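Local coordinates for protein beta-fructofuranosidase (Bifidobacterium adolescentis, PDB 6NOB) that probably hydrolyses terminal beta-D-fructofuranoside residues, such as the fructose end of sucrose, as a family 32 glycoside hydrolase, at residues 444-456 and 468-480. Residues are numbered along the deposited sequence; the frame is centred on the assembly and turned at random.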
ATOM      1  N   ASP A 444       7.131  16.058  -9.966  1.00 46.05           N
ATOM      2  CA  ASP A 444       7.459  17.424 -10.363  1.00 49.86           C
ATOM      3  C   ASP A 444       7.100  17.715 -11.815  1.00 51.96           C
ATOM      4  O   ASP A 444       6.958  18.887 -12.183  1.00 53.43           O
ATOM      5  CB  ASP A 444       8.943  17.701 -10.125  1.00 59.00           C
ATOM      6  CG  ASP A 444       9.274  17.881  -8.655  1.00 61.92           C
ATOM      7  OD1 ASP A 444       8.580  18.667  -7.978  1.00 60.40           O
ATOM      8  OD2 ASP A 444      10.229  17.234  -8.178  1.00 64.26           O
ATOM      9  N   ASN A 445       6.940  16.686 -12.646  1.00 49.77           N
ATOM     10  CA  ASN A 445       6.558  16.865 -14.039  1.00 52.67           C
ATOM     11  C   ASN A 445       5.068  16.653 -14.276  1.00 52.23           C
ATOM     12  O   ASN A 445       4.639  16.584 -15.431  1.00 49.05           O
ATOM     13  CB  ASN A 445       7.369  15.925 -14.932  1.00 57.65           C
ATOM     14  CG  ASN A 445       8.846  16.272 -14.950  1.00 59.77           C
ATOM     15  OD1 ASN A 445       9.701  15.408 -14.757  1.00 54.82           O
ATOM     16  ND2 ASN A 445       9.153  17.544 -15.183  1.00 61.22           N
ATOM     17  N   GLY A 446       4.270  16.551 -13.215  1.00 49.49           N
ATOM     18  CA  GLY A 446       2.839  16.396 -13.360  1.00 47.06           C
ATOM     19  C   GLY A 446       2.358  14.987 -13.630  1.00 49.44           C
ATOM     20  O   GLY A 446       1.149  14.794 -13.820  1.00 53.51           O
ATOM     21  N   ARG A 447       3.256  14.004 -13.667  1.00 43.59           N
ATOM     22  CA  ARG A 447       2.845  12.612 -13.780  1.00 42.67           C
ATOM     23  C   ARG A 447       2.012  12.210 -12.571  1.00 40.86           C
ATOM     24  O   ARG A 447       2.398  12.467 -11.428  1.00 40.74           O
ATOM     25  CB  ARG A 447       4.069  11.704 -13.881  1.00 44.54           C
ATOM     26  CG  ARG A 447       4.490  11.335 -15.282  1.00 49.87           C
ATOM     27  CD  ARG A 447       5.466  10.168 -15.251  1.00 49.28           C
ATOM     28  NE  ARG A 447       6.413  10.278 -14.145  1.00 44.79           N
ATOM     29  CZ  ARG A 447       7.398   9.415 -13.918  1.00 43.78           C
ATOM     30  NH1 ARG A 447       7.574   8.376 -14.724  1.00 39.17           N
ATOM     31  NH2 ARG A 447       8.212   9.590 -12.887  1.00 39.94           N
ATOM     32  N   ARG A 448       0.871  11.574 -12.824  1.00 42.36           N
ATOM     33  CA  ARG A 448       0.035  11.020 -11.763  1.00 37.44           C
ATOM     34  C   ARG A 448       0.452   9.569 -11.538  1.00 39.18           C
ATOM     35  O   ARG A 448       0.276   8.722 -12.420  1.00 44.03           O
ATOM     36  CB  ARG A 448      -1.443  11.131 -12.130  1.00 38.19           C
ATOM     37  CG  ARG A 448      -2.394  10.463 -11.145  1.00 36.52           C
ATOM     38  CD  ARG A 448      -2.244  11.023  -9.737  1.00 37.64           C
ATOM     39  NE  ARG A 448      -2.428  12.472  -9.678  1.00 42.08           N
ATOM     40  CZ  ARG A 448      -2.505  13.170  -8.547  1.00 41.92           C
ATOM     41  NH1 ARG A 448      -2.669  14.486  -8.581  1.00 43.96           N
ATOM     42  NH2 ARG A 448      -2.410  12.551  -7.380  1.00 39.25           N
ATOM     43  N   ILE A 449       1.007   9.287 -10.361  1.00 32.75           N
ATOM     44  CA  ILE A 449       1.585   7.986 -10.039  1.00 36.79           C
ATOM     45  C   ILE A 449       0.875   7.425  -8.817  1.00 39.47           C
ATOM     46  O   ILE A 449       0.675   8.142  -7.830  1.00 41.64           O
ATOM     47  CB  ILE A 449       3.100   8.095  -9.788  1.00 34.49           C
ATOM     48  CG1 ILE A 449       3.782   8.770 -10.980  1.00 30.60           C
ATOM     49  CG2 ILE A 449       3.696   6.722  -9.519  1.00 36.31           C
ATOM     50  CD1 ILE A 449       5.185   9.254 -10.692  1.00 31.50           C
ATOM     51  N   VAL A 450       0.515   6.144  -8.873  1.00 37.38           N
ATOM     52  CA  VAL A 450      -0.236   5.487  -7.810  1.00 38.46           C
ATOM     53  C   VAL A 450       0.534   4.264  -7.322  1.00 37.11           C
ATOM     54  O   VAL A 450       1.118   3.522  -8.120  1.00 40.75           O
ATOM     55  CB  VAL A 450      -1.655   5.094  -8.282  1.00 36.85           C
ATOM     56  CG1 VAL A 450      -1.592   4.228  -9.533  1.00 29.08           C
ATOM     57  CG2 VAL A 450      -2.431   4.394  -7.167  1.00 30.78           C
ATOM     58  N   PHE A 451       0.548   4.074  -6.004  1.00 32.95           N
ATOM     59  CA  PHE A 451       1.036   2.862  -5.362  1.00 33.10           C
ATOM     60  C   PHE A 451      -0.124   2.124  -4.705  1.00 35.54           C
ATOM     61  O   PHE A 451      -1.099   2.735  -4.260  1.00 36.03           O
ATOM     62  CB  PHE A 451       2.084   3.172  -4.291  1.00 36.46           C
ATOM     63  CG  PHE A 451       3.469   3.371  -4.824  1.00 40.99           C
ATOM     64  CD1 PHE A 451       4.285   2.285  -5.092  1.00 40.60           C
ATOM     65  CD2 PHE A 451       3.967   4.647  -5.031  1.00 38.88           C
ATOM     66  CE1 PHE A 451       5.569   2.468  -5.573  1.00 41.24           C
ATOM     67  CE2 PHE A 451       5.250   4.837  -5.509  1.00 41.35           C
ATOM     68  CZ  PHE A 451       6.052   3.746  -5.780  1.00 38.63           C
ATOM     69  N   GLY A 452       0.003   0.800  -4.631  1.00 40.36           N
ATOM     70  CA  GLY A 452      -0.954  -0.011  -3.910  1.00 39.32           C
ATOM     71  C   GLY A 452      -0.241  -1.031  -3.042  1.00 38.22           C
ATOM     72  O   GLY A 452       0.934  -1.341  -3.249  1.00 42.94           O
ATOM     73  N   TRP A 453      -0.972  -1.541  -2.057  1.00 35.55           N
ATOM     74  CA  TRP A 453      -0.471  -2.565  -1.150  1.00 31.60           C
ATOM     75  C   TRP A 453      -1.130  -3.891  -1.494  1.00 37.95           C
ATOM     76  O   TRP A 453      -2.356  -3.959  -1.642  1.00 40.81           O
ATOM     77  CB  TRP A 453      -0.749  -2.193   0.311  1.00 33.88           C
ATOM     78  CG  TRP A 453      -0.751  -3.361   1.277  1.00 39.23           C
ATOM     79  CD1 TRP A 453       0.247  -4.273   1.468  1.00 40.92           C
ATOM     80  CD2 TRP A 453      -1.797  -3.718   2.194  1.00 36.93           C
ATOM     81  NE1 TRP A 453      -0.115  -5.178   2.437  1.00 40.98           N
ATOM     82  CE2 TRP A 453      -1.366  -4.860   2.898  1.00 38.21           C
ATOM     83  CE3 TRP A 453      -3.057  -3.184   2.485  1.00 33.46           C
ATOM     84  CZ2 TRP A 453      -2.147  -5.476   3.874  1.00 39.08           C
ATOM     85  CZ3 TRP A 453      -3.834  -3.799   3.450  1.00 31.78           C
ATOM     86  CH2 TRP A 453      -3.376  -4.931   4.136  1.00 37.74           C
ATOM     87  N   PHE A 454      -0.320  -4.937  -1.628  1.00 32.78           N
ATOM     88  CA  PHE A 454      -0.830  -6.275  -1.921  1.00 37.58           C
ATOM     89  C   PHE A 454      -1.128  -6.977  -0.602  1.00 42.82           C
ATOM     90  O   PHE A 454      -0.221  -7.473   0.073  1.00 41.71           O
ATOM     91  CB  PHE A 454       0.163  -7.060  -2.768  1.00 37.10           C
ATOM     92  CG  PHE A 454       0.090  -6.733  -4.228  1.00 40.83           C
ATOM     93  CD1 PHE A 454      -1.091  -6.911  -4.928  1.00 40.86           C
ATOM     94  CD2 PHE A 454       1.197  -6.235  -4.899  1.00 38.52           C
ATOM     95  CE1 PHE A 454      -1.169  -6.604  -6.273  1.00 40.88           C
ATOM     96  CE2 PHE A 454       1.127  -5.925  -6.244  1.00 32.56           C
ATOM     97  CZ  PHE A 454      -0.059  -6.111  -6.932  1.00 39.09           C
ATOM     98  N   THR A 455      -2.405  -7.006  -0.226  1.00 43.21           N
ATOM     99  CA  THR A 455      -2.852  -7.764   0.931  1.00 43.72           C
ATOM    100  C   THR A 455      -3.127  -9.207   0.521  1.00 44.93           C
ATOM    101  O   THR A 455      -3.465  -9.492  -0.631  1.00 44.47           O
ATOM    102  CB  THR A 455      -4.100  -7.131   1.557  1.00 39.60           C
ATOM    103  OG1 THR A 455      -4.484  -7.871   2.724  1.00 41.97           O
ATOM    104  CG2 THR A 455      -5.254  -7.095   0.569  1.00 31.65           C
ATOM    105  N   ASP A 456      -2.970 -10.118   1.478  1.00 43.79           N
ATOM    106  CA  ASP A 456      -2.924 -11.550   1.178  1.00 43.50           C
ATOM    107  C   ASP A 456      -4.318 -12.182   1.214  1.00 45.91           C
ATOM    108  O   ASP A 456      -4.613 -13.073   2.010  1.00 44.88           O
ATOM    109  CB  ASP A 456      -1.980 -12.259   2.143  1.00 44.56           C
ATOM    110  CG  ASP A 456      -1.717 -13.698   1.741  1.00 47.59           C
ATOM    111  OD1 ASP A 456      -1.815 -13.999   0.531  1.00 42.99           O
ATOM    112  OD2 ASP A 456      -1.430 -14.526   2.633  1.00 47.74           O
ATOM    113  N   ALA A 468       8.834 -10.884   5.697  1.00 49.96           N
ATOM    114  CA  ALA A 468       7.897  -9.784   5.842  1.00 47.04           C
ATOM    115  C   ALA A 468       6.521 -10.207   5.345  1.00 46.53           C
ATOM    116  O   ALA A 468       6.394 -11.094   4.497  1.00 43.05           O
ATOM    117  CB  ALA A 468       8.371  -8.546   5.076  1.00 41.97           C
ATOM    118  N   ASN A 469       5.489  -9.572   5.892  1.00 45.24           N
ATOM    119  CA  ASN A 469       4.118  -9.735   5.420  1.00 42.99           C
ATOM    120  C   ASN A 469       3.687  -8.398   4.829  1.00 45.09           C
ATOM    121  O   ASN A 469       3.271  -7.492   5.557  1.00 48.62           O
ATOM    122  CB  ASN A 469       3.186 -10.177   6.543  1.00 46.26           C
ATOM    123  CG  ASN A 469       1.767 -10.453   6.054  1.00 45.97           C
ATOM    124  OD1 ASN A 469       1.336  -9.938   5.020  1.00 42.02           O
ATOM    125  ND2 ASN A 469       1.037 -11.268   6.802  1.00 40.30           N
ATOM    126  N   GLY A 470       3.778  -8.284   3.508  1.00 46.95           N
ATOM    127  CA  GLY A 470       3.354  -7.079   2.831  1.00 45.66           C
ATOM    128  C   GLY A 470       4.316  -6.633   1.752  1.00 46.02           C
ATOM    129  O   GLY A 470       5.537  -6.699   1.926  1.00 45.24           O
ATOM    130  N   MET A 471       3.775  -6.189   0.623  1.00 41.82           N
ATOM    131  CA  MET A 471       4.587  -5.594  -0.424  1.00 42.25           C
ATOM    132  C   MET A 471       3.762  -4.532  -1.131  1.00 43.04           C
ATOM    133  O   MET A 471       2.530  -4.524  -1.061  1.00 42.95           O
ATOM    134  CB  MET A 471       5.098  -6.644  -1.423  1.00 38.73           C
ATOM    135  CG  MET A 471       4.125  -6.982  -2.534  1.00 44.59           C
ATOM    136  SD  MET A 471       4.829  -8.108  -3.750  1.00 44.54           S
ATOM    137  CE  MET A 471       4.960  -9.615  -2.794  1.00 39.91           C
ATOM    138  N   MET A 472       4.457  -3.623  -1.801  1.00 38.08           N
ATOM    139  CA  MET A 472       3.807  -2.614  -2.619  1.00 34.13           C
ATOM    140  C   MET A 472       3.791  -3.059  -4.074  1.00 37.25           C
ATOM    141  O   MET A 472       4.643  -3.830  -4.521  1.00 38.55           O
ATOM    142  CB  MET A 472       4.508  -1.261  -2.495  1.00 35.50           C
ATOM    143  CG  MET A 472       4.618  -0.760  -1.068  1.00 38.69           C
ATOM    144  SD  MET A 472       3.006  -0.392  -0.347  1.00 37.88           S
ATOM    145  CE  MET A 472       3.515   0.341   1.198  1.00 35.58           C
ATOM    146  N   SER A 473       2.793  -2.570  -4.802  1.00 38.91           N
ATOM    147  CA  SER A 473       2.733  -2.764  -6.237  1.00 38.39           C
ATOM    148  C   SER A 473       3.911  -2.061  -6.915  1.00 45.99           C
ATOM    149  O   SER A 473       4.642  -1.275  -6.306  1.00 40.40           O
ATOM    150  CB  SER A 473       1.403  -2.237  -6.772  1.00 36.82           C
ATOM    151  OG  SER A 473       1.386  -0.817  -6.767  1.00 33.95           O
ATOM    152  N   LEU A 474       4.111  -2.377  -8.190  1.00 44.87           N
ATOM    153  CA  LEU A 474       5.028  -1.534  -8.938  1.00 43.47           C
ATOM    154  C   LEU A 474       4.321  -0.229  -9.303  1.00 44.68           C
ATOM    155  O   LEU A 474       3.130  -0.242  -9.625  1.00 46.43           O
ATOM    156  CB  LEU A 474       5.517  -2.250 -10.198  1.00 41.53           C
ATOM    157  CG  LEU A 474       6.456  -3.440  -9.966  1.00 38.15           C
ATOM    158  CD1 LEU A 474       6.682  -4.227 -11.252  1.00 32.61           C
ATOM    159  CD2 LEU A 474       7.787  -2.978  -9.382  1.00 35.86           C
ATOM    160  N   PRO A 475       5.014   0.908  -9.230  1.00 41.18           N
ATOM    161  CA  PRO A 475       4.335   2.201  -9.417  1.00 39.03           C
ATOM    162  C   PRO A 475       3.711   2.318 -10.800  1.00 38.04           C
ATOM    163  O   PRO A 475       4.352   2.048 -11.819  1.00 37.36           O
ATOM    164  CB  PRO A 475       5.455   3.228  -9.209  1.00 39.02           C
ATOM    165  CG  PRO A 475       6.732   2.465  -9.387  1.00 42.31           C
ATOM    166  CD  PRO A 475       6.447   1.067  -8.929  1.00 42.51           C
ATOM    167  N   ARG A 476       2.442   2.722 -10.827  1.00 29.70           N
ATOM    168  CA  ARG A 476       1.676   2.833 -12.059  1.00 35.08           C
ATOM    169  C   ARG A 476       1.384   4.295 -12.380  1.00 38.48           C
ATOM    170  O   ARG A 476       1.069   5.090 -11.487  1.00 41.96           O
ATOM    171  CB  ARG A 476       0.365   2.050 -11.958  1.00 35.82           C
ATOM    172  CG  ARG A 476       0.563   0.559 -11.769  1.00 37.47           C
ATOM    173  CD  ARG A 476      -0.747  -0.153 -11.474  1.00 36.89           C
ATOM    174  NE  ARG A 476      -0.517  -1.519 -11.012  1.00 39.50           N
ATOM    175  CZ  ARG A 476      -1.482  -2.378 -10.697  1.00 40.99           C
ATOM    176  NH1 ARG A 476      -2.753  -2.013 -10.800  1.00 39.20           N
ATOM    177  NH2 ARG A 476      -1.178  -3.600 -10.283  1.00 41.21           N
ATOM    178  N   GLU A 477       1.497   4.642 -13.659  1.00 30.58           N
ATOM    179  CA  GLU A 477       1.112   5.959 -14.140  1.00 35.37           C
ATOM    180  C   GLU A 477      -0.348   5.926 -14.571  1.00 35.68           C
ATOM    181  O   GLU A 477      -0.808   4.947 -15.165  1.00 39.60           O
ATOM    182  CB  GLU A 477       2.002   6.394 -15.310  1.00 35.09           C
ATOM    183  CG  GLU A 477       1.717   7.801 -15.827  1.00 45.31           C
ATOM    184  CD  GLU A 477       2.567   8.168 -17.032  1.00 53.34           C
ATOM    185  OE1 GLU A 477       3.582   7.481 -17.278  1.00 50.35           O
ATOM    186  OE2 GLU A 477       2.216   9.143 -17.731  1.00 54.65           O
ATOM    187  N   LEU A 478      -1.070   7.001 -14.273  1.00 33.58           N
ATOM    188  CA  LEU A 478      -2.501   7.080 -14.531  1.00 36.81           C
ATOM    189  C   LEU A 478      -2.800   8.082 -15.636  1.00 38.78           C
ATOM    190  O   LEU A 478      -2.214   9.169 -15.682  1.00 40.55           O
ATOM    191  CB  LEU A 478      -3.264   7.472 -13.263  1.00 33.56           C
ATOM    192  CG  LEU A 478      -3.158   6.497 -12.091  1.00 33.06           C
ATOM    193  CD1 LEU A 478      -4.055   6.941 -10.945  1.00 29.57           C
ATOM    194  CD2 LEU A 478      -3.508   5.090 -12.540  1.00 29.33           C
ATOM    195  N   HIS A 479      -3.721   7.706 -16.520  1.00 39.73           N
ATOM    196  CA  HIS A 479      -4.280   8.604 -17.518  1.00 39.38           C
ATOM    197  C   HIS A 479      -5.763   8.290 -17.674  1.00 44.14           C
ATOM    198  O   HIS A 479      -6.230   7.210 -17.306  1.00 40.25           O
ATOM    199  CB  HIS A 479      -3.560   8.482 -18.871  1.00 32.76           C
ATOM    200  CG  HIS A 479      -2.267   9.233 -18.933  1.00 41.32           C
ATOM    201  ND1 HIS A 479      -2.207  10.598 -19.126  1.00 41.31           N
ATOM    202  CD2 HIS A 479      -0.983   8.811 -18.829  1.00 36.67           C
ATOM    203  CE1 HIS A 479      -0.944  10.984 -19.131  1.00 44.50           C
ATOM    204  NE2 HIS A 479      -0.181   9.919 -18.953  1.00 42.04           N
ATOM    205  N   VAL A 480      -6.505   9.252 -18.215  1.00 44.34           N
ATOM    206  CA  VAL A 480      -7.914   9.064 -18.548  1.00 42.20           C
ATOM    207  C   VAL A 480      -8.053   9.181 -20.058  1.00 46.43           C
ATOM    208  O   VAL A 480      -7.784  10.243 -20.633  1.00 46.54           O
ATOM    209  CB  VAL A 480      -8.822  10.074 -17.832  1.00 39.48           C
ATOM    210  CG1 VAL A 480     -10.199  10.099 -18.484  1.00 34.23           C
ATOM    211  CG2 VAL A 480      -8.941   9.723 -16.355  1.00 34.24           C
TER
HETATM  212  O   HOH W   1       6.011   7.128 -16.957  1.00 51.11           O
HETATM  213  O   HOH W   2       0.002  11.121 -15.469  1.00 44.11           O
HETATM  214  O   HOH W   3       0.128   0.764  -8.397  1.00 43.82           O
HETATM  215  O   HOH W   4       0.510  -7.270   4.739  1.00 39.06           O
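Strand 448-454 pairs antiparallel with the broken strand in segment 468-480, a buried contact within one sheet of the catalytic domain, 448-454 lying between 435-442 and 468-480. The ladder comes in two pieces. In the first, V450 N reaches R476 O at 2.9 Å and R476 N returns to V450 O in a nearly straight bond (177°). The second centres on the non-hydrogen-bonded pair W453-M472, flanked by backbone bonds from F454 N to M471 O and from S473 N to G452 O. Between them the register slips by one residue, and there G452 N is met by S473 OG at 3.0 Å; OG sits between backbone N and carbonyl carbon (chi1 73°), which points it at G452 N. A water joins S473 OG to V450 O. Strands 435-442, 448-454, 468-481 and 484-489, antiparallel neighbours, fit one four-stranded blade of the five-bladed beta-propeller that carries the active site in family 32. P475 lies along F451, CA over one ring face and CB 3.5 Å from CZ. F454 brings CE2 to 3.5 Å from S473 CA and meets M471 CG at its ring edge, facing strands 591-596 and 601-606; nearby, R476 forms salt bridges with D430 and E593. Beside the turn leading into 448-454, a water links R447 NH1 to E477 OE1, and R447 also pairs with D443.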